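Local coordinates for putative hexulose 6 phosphate synthase (Salmonella typhimurium, PDB 3F4W), which belongs to the HUMPS family of TIM-barrel proteins, its own function not established, at residues 157-168 against 176-186. Numbering follows the deposited sequence.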
ATOM      1  N   ARG A 157      -7.657  23.773   2.810  1.00 24.55           N
ATOM      2  CA  ARG A 157      -8.199  23.039   3.954  1.00 27.78           C
ATOM      3  C   ARG A 157      -9.085  23.914   4.839  1.00 31.65           C
ATOM      4  O   ARG A 157      -8.801  25.092   5.051  1.00 32.54           O
ATOM      5  CB  ARG A 157      -7.080  22.380   4.773  1.00 26.48           C
ATOM      6  CG  ARG A 157      -6.227  23.333   5.591  1.00 29.45           C
ATOM      7  CD  ARG A 157      -6.788  23.555   6.992  1.00 31.15           C
ATOM      8  NE  ARG A 157      -6.038  24.589   7.699  1.00 33.87           N
ATOM      9  CZ  ARG A 157      -5.065  24.344   8.569  1.00 33.24           C
ATOM     10  NH1 ARG A 157      -4.732  23.095   8.857  1.00 27.88           N
ATOM     11  NH2 ARG A 157      -4.432  25.346   9.159  1.00 40.27           N
ATOM     12  N   ARG A 158     -10.164  23.327   5.351  1.00 29.33           N
ATOM     13  CA  ARG A 158     -11.091  24.047   6.218  1.00 33.06           C
ATOM     14  C   ARG A 158     -10.848  23.751   7.694  1.00 32.58           C
ATOM     15  O   ARG A 158     -10.688  24.665   8.501  1.00 35.77           O
ATOM     16  CB  ARG A 158     -12.539  23.707   5.861  1.00 29.49           C
ATOM     17  CG  ARG A 158     -12.989  24.246   4.516  1.00 36.95           C
ATOM     18  CD  ARG A 158     -14.449  23.908   4.260  1.00 46.96           C
ATOM     19  NE  ARG A 158     -14.860  24.230   2.897  1.00 60.71           N
ATOM     20  CZ  ARG A 158     -16.072  23.988   2.407  1.00 62.82           C
ATOM     21  NH1 ARG A 158     -16.995  23.420   3.173  1.00 58.57           N
ATOM     22  NH2 ARG A 158     -16.360  24.312   1.152  1.00 62.35           N
ATOM     23  N   LYS A 159     -10.824  22.468   8.038  1.00 29.24           N
ATOM     24  CA  LYS A 159     -10.702  22.051   9.431  1.00 29.98           C
ATOM     25  C   LYS A 159      -9.582  21.041   9.643  1.00 28.58           C
ATOM     26  O   LYS A 159      -9.036  20.936  10.740  1.00 27.66           O
ATOM     27  CB  LYS A 159     -12.020  21.449   9.925  1.00 34.95           C
ATOM     28  CG  LYS A 159     -13.135  22.460  10.130  1.00 42.81           C
ATOM     29  CD  LYS A 159     -14.360  21.795  10.745  1.00 58.51           C
ATOM     30  CE  LYS A 159     -15.439  22.812  11.081  1.00 62.32           C
ATOM     31  NZ  LYS A 159     -16.636  22.168  11.695  1.00 60.29           N
ATOM     32  N   ALA A 160      -9.245  20.302   8.591  1.00 16.67           N
ATOM     33  CA  ALA A 160      -8.285  19.208   8.700  1.00 22.12           C
ATOM     34  C   ALA A 160      -6.982  19.595   9.399  1.00 17.12           C
ATOM     35  O   ALA A 160      -6.419  20.660   9.153  1.00 17.34           O
ATOM     36  CB  ALA A 160      -7.990  18.619   7.320  1.00 20.55           C
ATOM     37  N   ARG A 161      -6.528  18.716  10.286  1.00 21.38           N
ATOM     38  CA  ARG A 161      -5.176  18.767  10.822  1.00 20.68           C
ATOM     39  C   ARG A 161      -4.261  18.427   9.651  1.00 20.76           C
ATOM     40  O   ARG A 161      -4.640  17.638   8.785  1.00 19.63           O
ATOM     41  CB  ARG A 161      -5.042  17.725  11.930  1.00 22.44           C
ATOM     42  CG  ARG A 161      -3.812  17.845  12.808  1.00 30.31           C
ATOM     43  CD  ARG A 161      -3.793  16.735  13.862  1.00 30.14           C
ATOM     44  NE  ARG A 161      -2.596  16.796  14.697  1.00 32.18           N
ATOM     45  CZ  ARG A 161      -2.173  15.808  15.479  1.00 36.11           C
ATOM     46  NH1 ARG A 161      -2.840  14.660  15.544  1.00 31.29           N
ATOM     47  NH2 ARG A 161      -1.072  15.967  16.197  1.00 38.36           N
ATOM     48  N   ILE A 162      -3.072  19.020   9.602  1.00 17.70           N
ATOM     49  CA  ILE A 162      -2.205  18.856   8.434  1.00 16.38           C
ATOM     50  C   ILE A 162      -0.805  18.371   8.789  1.00 18.07           C
ATOM     51  O   ILE A 162      -0.162  18.907   9.690  1.00 17.69           O
ATOM     52  CB  ILE A 162      -2.065  20.172   7.640  1.00 18.26           C
ATOM     53  CG1 ILE A 162      -3.439  20.708   7.228  1.00 18.62           C
ATOM     54  CG2 ILE A 162      -1.172  19.969   6.419  1.00 16.17           C
ATOM     55  CD1 ILE A 162      -4.211  19.791   6.301  1.00 22.60           C
ATOM     56  N   ALA A 163      -0.339  17.359   8.062  1.00 17.77           N
ATOM     57  CA  ALA A 163       1.032  16.877   8.184  1.00 15.71           C
ATOM     58  C   ALA A 163       1.771  17.099   6.869  1.00 12.73           C
ATOM     59  O   ALA A 163       1.150  17.255   5.818  1.00 14.09           O
ATOM     60  CB  ALA A 163       1.051  15.399   8.569  1.00 16.16           C
ATOM     61  N   VAL A 164       3.098  17.132   6.929  1.00 12.15           N
ATOM     62  CA  VAL A 164       3.894  17.283   5.716  1.00 15.00           C
ATOM     63  C   VAL A 164       5.158  16.421   5.744  1.00 14.63           C
ATOM     64  O   VAL A 164       5.874  16.368   6.746  1.00 14.79           O
ATOM     65  CB  VAL A 164       4.238  18.768   5.428  1.00 15.88           C
ATOM     66  CG1 VAL A 164       5.019  19.377   6.579  1.00 14.88           C
ATOM     67  CG2 VAL A 164       5.005  18.890   4.119  1.00 15.16           C
ATOM     68  N   ALA A 165       5.411  15.739   4.628  1.00 11.99           N
ATOM     69  CA  ALA A 165       6.562  14.864   4.493  1.00 12.56           C
ATOM     70  C   ALA A 165       7.158  15.001   3.100  1.00 15.46           C
ATOM     71  O   ALA A 165       6.434  15.205   2.122  1.00 15.62           O
ATOM     72  CB  ALA A 165       6.155  13.416   4.742  1.00 12.62           C
ATOM     73  N   GLY A 166       8.476  14.885   3.010  1.00 11.90           N
ATOM     74  CA  GLY A 166       9.140  14.884   1.721  1.00 13.34           C
ATOM     75  C   GLY A 166      10.594  15.300   1.797  1.00 14.96           C
ATOM     76  O   GLY A 166      10.977  16.335   1.260  1.00 15.96           O
ATOM     77  N   GLY A 167      11.403  14.496   2.476  1.00 21.72           N
ATOM     78  CA  GLY A 167      12.831  14.738   2.555  1.00 23.56           C
ATOM     79  C   GLY A 167      13.209  15.952   3.379  1.00 25.83           C
ATOM     80  O   GLY A 167      14.273  16.535   3.183  1.00 24.65           O
ATOM     81  N   ILE A 168      12.338  16.339   4.305  1.00 17.27           N
ATOM     82  CA  ILE A 168      12.607  17.480   5.173  1.00 17.94           C
ATOM     83  C   ILE A 168      13.784  17.193   6.104  1.00 20.14           C
ATOM     84  O   ILE A 168      13.917  16.086   6.630  1.00 16.68           O
ATOM     85  CB  ILE A 168      11.352  17.866   5.983  1.00 16.69           C
ATOM     86  CG1 ILE A 168      10.240  18.317   5.027  1.00 18.79           C
ATOM     87  CG2 ILE A 168      11.669  18.972   6.989  1.00 19.27           C
ATOM     88  CD1 ILE A 168       8.864  18.398   5.658  1.00 13.40           C
ATOM     89  N   TYR A 176       9.186  25.026   6.362  1.00 19.05           N
ATOM     90  CA  TYR A 176       7.912  24.349   6.568  1.00 18.58           C
ATOM     91  C   TYR A 176       7.238  24.770   7.860  1.00 18.62           C
ATOM     92  O   TYR A 176       6.025  24.972   7.894  1.00 17.57           O
ATOM     93  CB  TYR A 176       8.111  22.830   6.534  1.00 13.18           C
ATOM     94  CG  TYR A 176       8.503  22.343   5.160  1.00 14.88           C
ATOM     95  CD1 TYR A 176       7.535  22.027   4.211  1.00 15.67           C
ATOM     96  CD2 TYR A 176       9.839  22.237   4.797  1.00 17.63           C
ATOM     97  CE1 TYR A 176       7.889  21.599   2.946  1.00 16.53           C
ATOM     98  CE2 TYR A 176      10.203  21.812   3.534  1.00 19.01           C
ATOM     99  CZ  TYR A 176       9.224  21.494   2.612  1.00 17.58           C
ATOM    100  OH  TYR A 176       9.583  21.074   1.353  1.00 16.97           O
ATOM    101  N   ALA A 177       8.028  24.899   8.920  1.00 18.15           N
ATOM    102  CA  ALA A 177       7.499  25.263  10.225  1.00 19.03           C
ATOM    103  C   ALA A 177       6.789  26.609  10.160  1.00 21.11           C
ATOM    104  O   ALA A 177       5.725  26.791  10.756  1.00 20.07           O
ATOM    105  CB  ALA A 177       8.617  25.299  11.259  1.00 20.51           C
ATOM    106  N   LEU A 178       7.384  27.547   9.429  1.00 17.95           N
ATOM    107  CA  LEU A 178       6.824  28.891   9.282  1.00 19.21           C
ATOM    108  C   LEU A 178       5.409  28.884   8.725  1.00 20.84           C
ATOM    109  O   LEU A 178       4.635  29.805   8.979  1.00 22.00           O
ATOM    110  CB  LEU A 178       7.716  29.754   8.386  1.00 20.06           C
ATOM    111  CG  LEU A 178       8.968  30.348   9.035  1.00 23.25           C
ATOM    112  CD1 LEU A 178       9.969  30.803   7.983  1.00 21.19           C
ATOM    113  CD2 LEU A 178       8.592  31.496   9.963  1.00 31.31           C
ATOM    114  N   LEU A 179       5.073  27.848   7.962  1.00 20.99           N
ATOM    115  CA  LEU A 179       3.751  27.758   7.351  1.00 21.36           C
ATOM    116  C   LEU A 179       2.721  27.219   8.337  1.00 21.45           C
ATOM    117  O   LEU A 179       1.515  27.376   8.144  1.00 24.22           O
ATOM    118  CB  LEU A 179       3.798  26.894   6.090  1.00 20.36           C
ATOM    119  CG  LEU A 179       4.619  27.486   4.943  1.00 20.64           C
ATOM    120  CD1 LEU A 179       4.777  26.498   3.796  1.00 19.25           C
ATOM    121  CD2 LEU A 179       3.981  28.776   4.455  1.00 23.03           C
ATOM    122  N   GLY A 180       3.204  26.573   9.392  1.00 23.73           N
ATOM    123  CA  GLY A 180       2.344  26.128  10.470  1.00 21.99           C
ATOM    124  C   GLY A 180       1.581  24.833  10.253  1.00 22.80           C
ATOM    125  O   GLY A 180       0.378  24.771  10.521  1.00 21.25           O
ATOM    126  N   PRO A 181       2.271  23.782   9.780  1.00 18.11           N
ATOM    127  CA  PRO A 181       1.617  22.470   9.750  1.00 17.81           C
ATOM    128  C   PRO A 181       1.439  21.982  11.182  1.00 17.76           C
ATOM    129  O   PRO A 181       2.082  22.514  12.085  1.00 20.73           O
ATOM    130  CB  PRO A 181       2.637  21.574   9.033  1.00 17.22           C
ATOM    131  CG  PRO A 181       3.787  22.474   8.630  1.00 24.12           C
ATOM    132  CD  PRO A 181       3.706  23.693   9.471  1.00 18.67           C
ATOM    133  N   ASP A 182       0.588  20.985  11.388  1.00 18.31           N
ATOM    134  CA  ASP A 182       0.413  20.406  12.715  1.00 22.68           C
ATOM    135  C   ASP A 182       1.455  19.325  12.983  1.00 22.14           C
ATOM    136  O   ASP A 182       1.882  19.124  14.122  1.00 20.86           O
ATOM    137  CB  ASP A 182      -1.002  19.854  12.870  1.00 18.64           C
ATOM    138  CG  ASP A 182      -2.054  20.926  12.711  1.00 22.92           C
ATOM    139  OD1 ASP A 182      -2.246  21.714  13.659  1.00 28.35           O
ATOM    140  OD2 ASP A 182      -2.693  20.984  11.636  1.00 22.68           O
ATOM    141  N   VAL A 183       1.873  18.637  11.928  1.00 14.28           N
ATOM    142  CA  VAL A 183       2.886  17.597  12.059  1.00 16.20           C
ATOM    143  C   VAL A 183       3.928  17.721  10.959  1.00 14.89           C
ATOM    144  O   VAL A 183       3.592  17.860   9.782  1.00 13.85           O
ATOM    145  CB  VAL A 183       2.264  16.180  12.016  1.00 15.09           C
ATOM    146  CG1 VAL A 183       3.356  15.106  12.078  1.00 13.67           C
ATOM    147  CG2 VAL A 183       1.266  16.000  13.155  1.00 18.73           C
ATOM    148  N   VAL A 184       5.192  17.690  11.356  1.00 13.58           N
ATOM    149  CA  VAL A 184       6.290  17.642  10.407  1.00 14.42           C
ATOM    150  C   VAL A 184       6.889  16.238  10.442  1.00 16.76           C
ATOM    151  O   VAL A 184       7.270  15.741  11.505  1.00 15.03           O
ATOM    152  CB  VAL A 184       7.362  18.692  10.735  1.00 15.81           C
ATOM    153  CG1 VAL A 184       8.570  18.516   9.835  1.00 16.87           C
ATOM    154  CG2 VAL A 184       6.782  20.094  10.592  1.00 18.53           C
ATOM    155  N   ILE A 185       6.943  15.594   9.279  1.00 12.06           N
ATOM    156  CA  ILE A 185       7.435  14.225   9.166  1.00 12.83           C
ATOM    157  C   ILE A 185       8.857  14.211   8.608  1.00 13.73           C
ATOM    158  O   ILE A 185       9.137  14.834   7.584  1.00 16.05           O
ATOM    159  CB  ILE A 185       6.513  13.373   8.253  1.00 11.92           C
ATOM    160  CG1 ILE A 185       5.089  13.329   8.816  1.00 12.16           C
ATOM    161  CG2 ILE A 185       7.068  11.970   8.093  1.00 12.72           C
ATOM    162  CD1 ILE A 185       4.019  12.989   7.788  1.00 13.38           C
ATOM    163  N   VAL A 186       9.751  13.508   9.292  1.00 14.68           N
ATOM    164  CA  VAL A 186      11.141  13.409   8.868  1.00 15.46           C
ATOM    165  C   VAL A 186      11.576  11.954   8.928  1.00 17.04           C
ATOM    166  O   VAL A 186      11.202  11.223   9.847  1.00 19.21           O
ATOM    167  CB  VAL A 186      12.070  14.271   9.753  1.00 17.04           C
ATOM    168  CG1 VAL A 186      13.531  13.995   9.430  1.00 14.44           C
ATOM    169  CG2 VAL A 186      11.756  15.747   9.566  1.00 16.14           C
TER
HETATM  170  O   HOH W   1      -2.309  23.320  10.243  1.00 29.91           O
HETATM  171  O   HOH W   2       0.102  18.855  16.385  1.00 31.85           O
HETATM  172  O   HOH W   3      10.206  14.625   5.333  1.00 16.07           O
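Asp182 binds Ile162, near the beginning of strand 161-165, through both backbone and side chain. Its OD2 accepts the amide of Ile162 through the anti lone pair (N to OD2 2.9 Å), and its own N donates to Ile162 O, which also takes the amide of Val183, so that one carbonyl serves two donors. CG of Asp182 sits beside the backbone N (chi1 -61°), which swings the carboxylate back across Arg161, whose CG packs on Asp182 CB at 3.5 Å. Farther along, Arg161 lays one guanidinium face over Val183 CG2. Val164 N to Val183 O (3.0 Å) and Ile185 N to Val164 O (2.9 Å) continue the parallel pairing, with the two strand axes 21° apart.

The two sheet faces carry different contacts. On one, Ala163 CB meets Val183 CB at 3.7 Å, and Ala165 CB lies against CB and CD1 of Ile185. On the other, Val164 sends CG1 to Pro181 and CG2 to Tyr176, while Ile168 CD1 stands 4.0 Å from the Tyr176 ring centroid, only 8° off its normal: a CH-pi contact over the face.

Three waters extend the bonding. One joins Arg157 NH1, Gly180 O and Asp182 OD2; it bridges opposite charges whose nearest atoms, NH1 and OD2, remain 4.0 Å apart, and Arg157 is further held by Ala160 O. A second links Arg161 NH2 to Asp182 O, and a third ties the amides of Gly166 and Ile168 to Ile185 O. Tyr176 also touches Pro146 and, on helix 147-156, Ile147 and Leu150. Gly167 N binds a malonate ion, probably from the crystallisation liquor, near Ala165. Strand 161-165, helix 173-177 and strand 183-186 form a beta-alpha-beta unit whose strands are the seventh and eighth, neighbouring and parallel, of the eight-stranded TIM barrel.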